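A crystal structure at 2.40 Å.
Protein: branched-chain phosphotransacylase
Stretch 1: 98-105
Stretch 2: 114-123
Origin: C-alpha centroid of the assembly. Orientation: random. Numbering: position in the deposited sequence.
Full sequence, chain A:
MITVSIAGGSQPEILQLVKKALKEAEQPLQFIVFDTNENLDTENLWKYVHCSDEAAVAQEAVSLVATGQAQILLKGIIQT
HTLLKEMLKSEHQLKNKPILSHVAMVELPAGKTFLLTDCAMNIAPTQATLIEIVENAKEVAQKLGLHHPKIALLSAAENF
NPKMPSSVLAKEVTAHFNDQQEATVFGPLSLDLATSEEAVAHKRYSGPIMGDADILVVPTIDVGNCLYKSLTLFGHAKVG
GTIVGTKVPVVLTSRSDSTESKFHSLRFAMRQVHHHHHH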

# COMPACT_ATOMS: atom_id res chain seq x y z
N PRO A 98 20.88 -5.54 16.69
CA PRO A 98 21.67 -4.96 15.59
C PRO A 98 21.07 -3.65 15.06
O PRO A 98 21.80 -2.68 14.84
CB PRO A 98 21.66 -6.07 14.55
CG PRO A 98 21.72 -7.30 15.40
CD PRO A 98 20.75 -7.00 16.53
N ILE A 99 19.76 -3.63 14.87
CA ILE A 99 19.09 -2.44 14.37
C ILE A 99 17.68 -2.28 14.96
O ILE A 99 17.11 -3.24 15.48
CB ILE A 99 18.92 -2.46 12.84
CG1 ILE A 99 17.77 -3.38 12.46
CG2 ILE A 99 20.21 -2.94 12.16
CD1 ILE A 99 16.73 -2.71 11.59
N LEU A 100 17.13 -1.08 14.86
CA LEU A 100 15.79 -0.81 15.34
C LEU A 100 14.85 -0.92 14.13
O LEU A 100 15.23 -0.60 13.00
CB LEU A 100 15.68 0.60 15.93
CG LEU A 100 16.47 0.94 17.21
CD1 LEU A 100 16.27 2.41 17.56
CD2 LEU A 100 16.01 0.05 18.36
N SER A 101 13.63 -1.37 14.37
CA SER A 101 12.66 -1.50 13.32
C SER A 101 11.28 -1.21 13.90
O SER A 101 11.13 -1.06 15.11
CB SER A 101 12.68 -2.92 12.71
OG SER A 101 12.28 -3.91 13.65
N HIS A 102 10.28 -1.11 13.05
CA HIS A 102 8.94 -0.90 13.55
C HIS A 102 8.15 -2.11 13.12
O HIS A 102 8.31 -2.62 12.00
CB HIS A 102 8.33 0.38 12.98
CG HIS A 102 6.95 0.67 13.48
ND1 HIS A 102 5.85 -0.05 13.07
CD2 HIS A 102 6.50 1.58 14.38
CE1 HIS A 102 4.77 0.41 13.69
NE2 HIS A 102 5.14 1.39 14.49
N VAL A 103 7.33 -2.58 14.03
CA VAL A 103 6.50 -3.74 13.80
C VAL A 103 5.08 -3.42 14.24
O VAL A 103 4.86 -2.88 15.32
CB VAL A 103 7.00 -4.97 14.60
CG1 VAL A 103 5.97 -6.11 14.52
CG2 VAL A 103 8.34 -5.44 14.05
N ALA A 104 4.12 -3.79 13.41
CA ALA A 104 2.72 -3.56 13.70
C ALA A 104 1.95 -4.87 13.73
O ALA A 104 2.29 -5.83 13.02
CB ALA A 104 2.11 -2.63 12.64
N MET A 105 0.91 -4.91 14.56
CA MET A 105 0.05 -6.08 14.63
C MET A 105 -1.26 -5.67 13.98
O MET A 105 -1.84 -4.64 14.33
CB MET A 105 -0.19 -6.52 16.08
CG MET A 105 -1.22 -7.66 16.16
SD MET A 105 -0.84 -8.99 17.31
CE MET A 105 -1.89 -8.56 18.71
N PHE A 114 -1.96 -10.83 11.52
CA PHE A 114 -0.58 -10.89 11.07
C PHE A 114 0.23 -9.66 11.44
O PHE A 114 -0.30 -8.59 11.71
CB PHE A 114 -0.53 -11.10 9.55
CG PHE A 114 -1.16 -10.00 8.76
CD1 PHE A 114 -0.54 -8.76 8.63
CD2 PHE A 114 -2.37 -10.21 8.11
CE1 PHE A 114 -1.11 -7.76 7.86
CE2 PHE A 114 -2.94 -9.21 7.34
CZ PHE A 114 -2.31 -7.98 7.21
N LEU A 115 1.54 -9.84 11.43
CA LEU A 115 2.43 -8.74 11.73
C LEU A 115 2.87 -8.10 10.42
O LEU A 115 3.00 -8.77 9.39
CB LEU A 115 3.63 -9.24 12.54
CG LEU A 115 3.33 -10.04 13.82
CD1 LEU A 115 4.66 -10.33 14.55
CD2 LEU A 115 2.41 -9.25 14.74
N LEU A 116 3.03 -6.78 10.46
CA LEU A 116 3.47 -6.01 9.32
C LEU A 116 4.73 -5.30 9.76
O LEU A 116 4.76 -4.69 10.84
CB LEU A 116 2.41 -4.97 8.93
CG LEU A 116 2.78 -3.98 7.81
CD1 LEU A 116 3.12 -4.71 6.53
CD2 LEU A 116 1.61 -3.03 7.59
N THR A 117 5.78 -5.36 8.97
CA THR A 117 6.95 -4.68 9.44
C THR A 117 7.74 -3.77 8.56
O THR A 117 8.07 -4.02 7.39
CB THR A 117 7.93 -5.64 10.16
OG1 THR A 117 9.12 -4.92 10.46
CG2 THR A 117 8.26 -6.83 9.30
N ASP A 118 8.01 -2.67 9.24
CA ASP A 118 8.76 -1.53 8.84
C ASP A 118 8.18 -0.51 7.91
O ASP A 118 8.60 -0.35 6.78
CB ASP A 118 10.15 -1.95 8.41
CG ASP A 118 11.21 -1.18 9.16
OD1 ASP A 118 12.41 -1.39 8.88
OD2 ASP A 118 10.82 -0.35 10.03
N CYS A 119 7.23 0.24 8.47
CA CYS A 119 6.57 1.32 7.76
C CYS A 119 6.77 2.64 8.51
O CYS A 119 5.91 3.53 8.44
CB CYS A 119 5.10 1.00 7.62
SG CYS A 119 4.38 0.19 9.05
N ALA A 120 7.90 2.76 9.22
CA ALA A 120 8.22 3.97 9.98
C ALA A 120 9.71 4.21 10.25
O ALA A 120 10.14 5.36 10.35
CB ALA A 120 7.47 3.96 11.32
N MET A 121 10.50 3.15 10.37
CA MET A 121 11.92 3.29 10.68
C MET A 121 12.89 3.27 9.49
O MET A 121 13.50 4.28 9.15
CB MET A 121 12.37 2.22 11.68
CG MET A 121 11.83 2.36 13.10
SD MET A 121 12.36 3.88 13.98
CE MET A 121 14.05 3.47 14.36
N ASN A 122 13.05 2.11 8.87
CA ASN A 122 13.97 1.96 7.75
C ASN A 122 13.35 2.30 6.41
O ASN A 122 12.53 1.57 5.89
CB ASN A 122 14.52 0.54 7.78
CG ASN A 122 15.19 0.20 9.12
OD1 ASN A 122 16.35 0.55 9.36
ND2 ASN A 122 14.44 -0.43 10.02
N ILE A 123 13.78 3.43 5.84
CA ILE A 123 13.26 3.91 4.57
C ILE A 123 13.27 2.93 3.40
O ILE A 123 12.22 2.66 2.80
CB ILE A 123 13.99 5.16 4.12
CG1 ILE A 123 13.84 6.25 5.18
CG2 ILE A 123 13.41 5.64 2.76
CD1 ILE A 123 14.70 7.48 4.92
O HOH W 1 16.94 2.01 12.29
O HOH W 2 10.94 -6.07 12.15
O HOH W 3 5.32 -1.49 10.86

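The two strands run antiparallel, and their firmest link is the reciprocal pair between Ala104 and Leu116: Ala104 N donates to Leu116 O and Leu116 N to Ala104 O, both at 2.8 Å and nearly straight. Beyond this pair the second stretch leaves strand geometry at Asp118, which has a positive phi (77°), yet stays close to the first stretch, and contact with His102 persists. His102 O accepts from Asp118 N (2.8 Å) and also from Thr117 OG1 (2.9 Å), while His102 N donates to Asp118 OD2 (3.2 Å). A carboxylate suits this place because it can serve two donors: Asp118 OD1 takes a short bond from Asn122 ND2 (2.5 Å), and the same amide nitrogen reaches Leu100 O (3.1 Å). Asn122 thus ties the loop to the backbone before the first strand. Water 3 donates to Leu116 O (3.2 Å) and lies 2.7 Å from His102 ND1, linking imidazole to strand.

Packing completes the contact. Ala104 CB meets Leu116 CB at 4.4 Å, while Val103, Thr117, Met105 and Leu115 share the other face, where Leu115 CD2 comes within 4.0 Å of Met105 CB. Farther along, the unbranched side chain of Met121 reaches Leu100, Met121 CE to Leu100 CB 3.7 Å, and Ala120 CB approaches His102 CG obliquely at 4.0 Å, its small methyl fitting beside the ring.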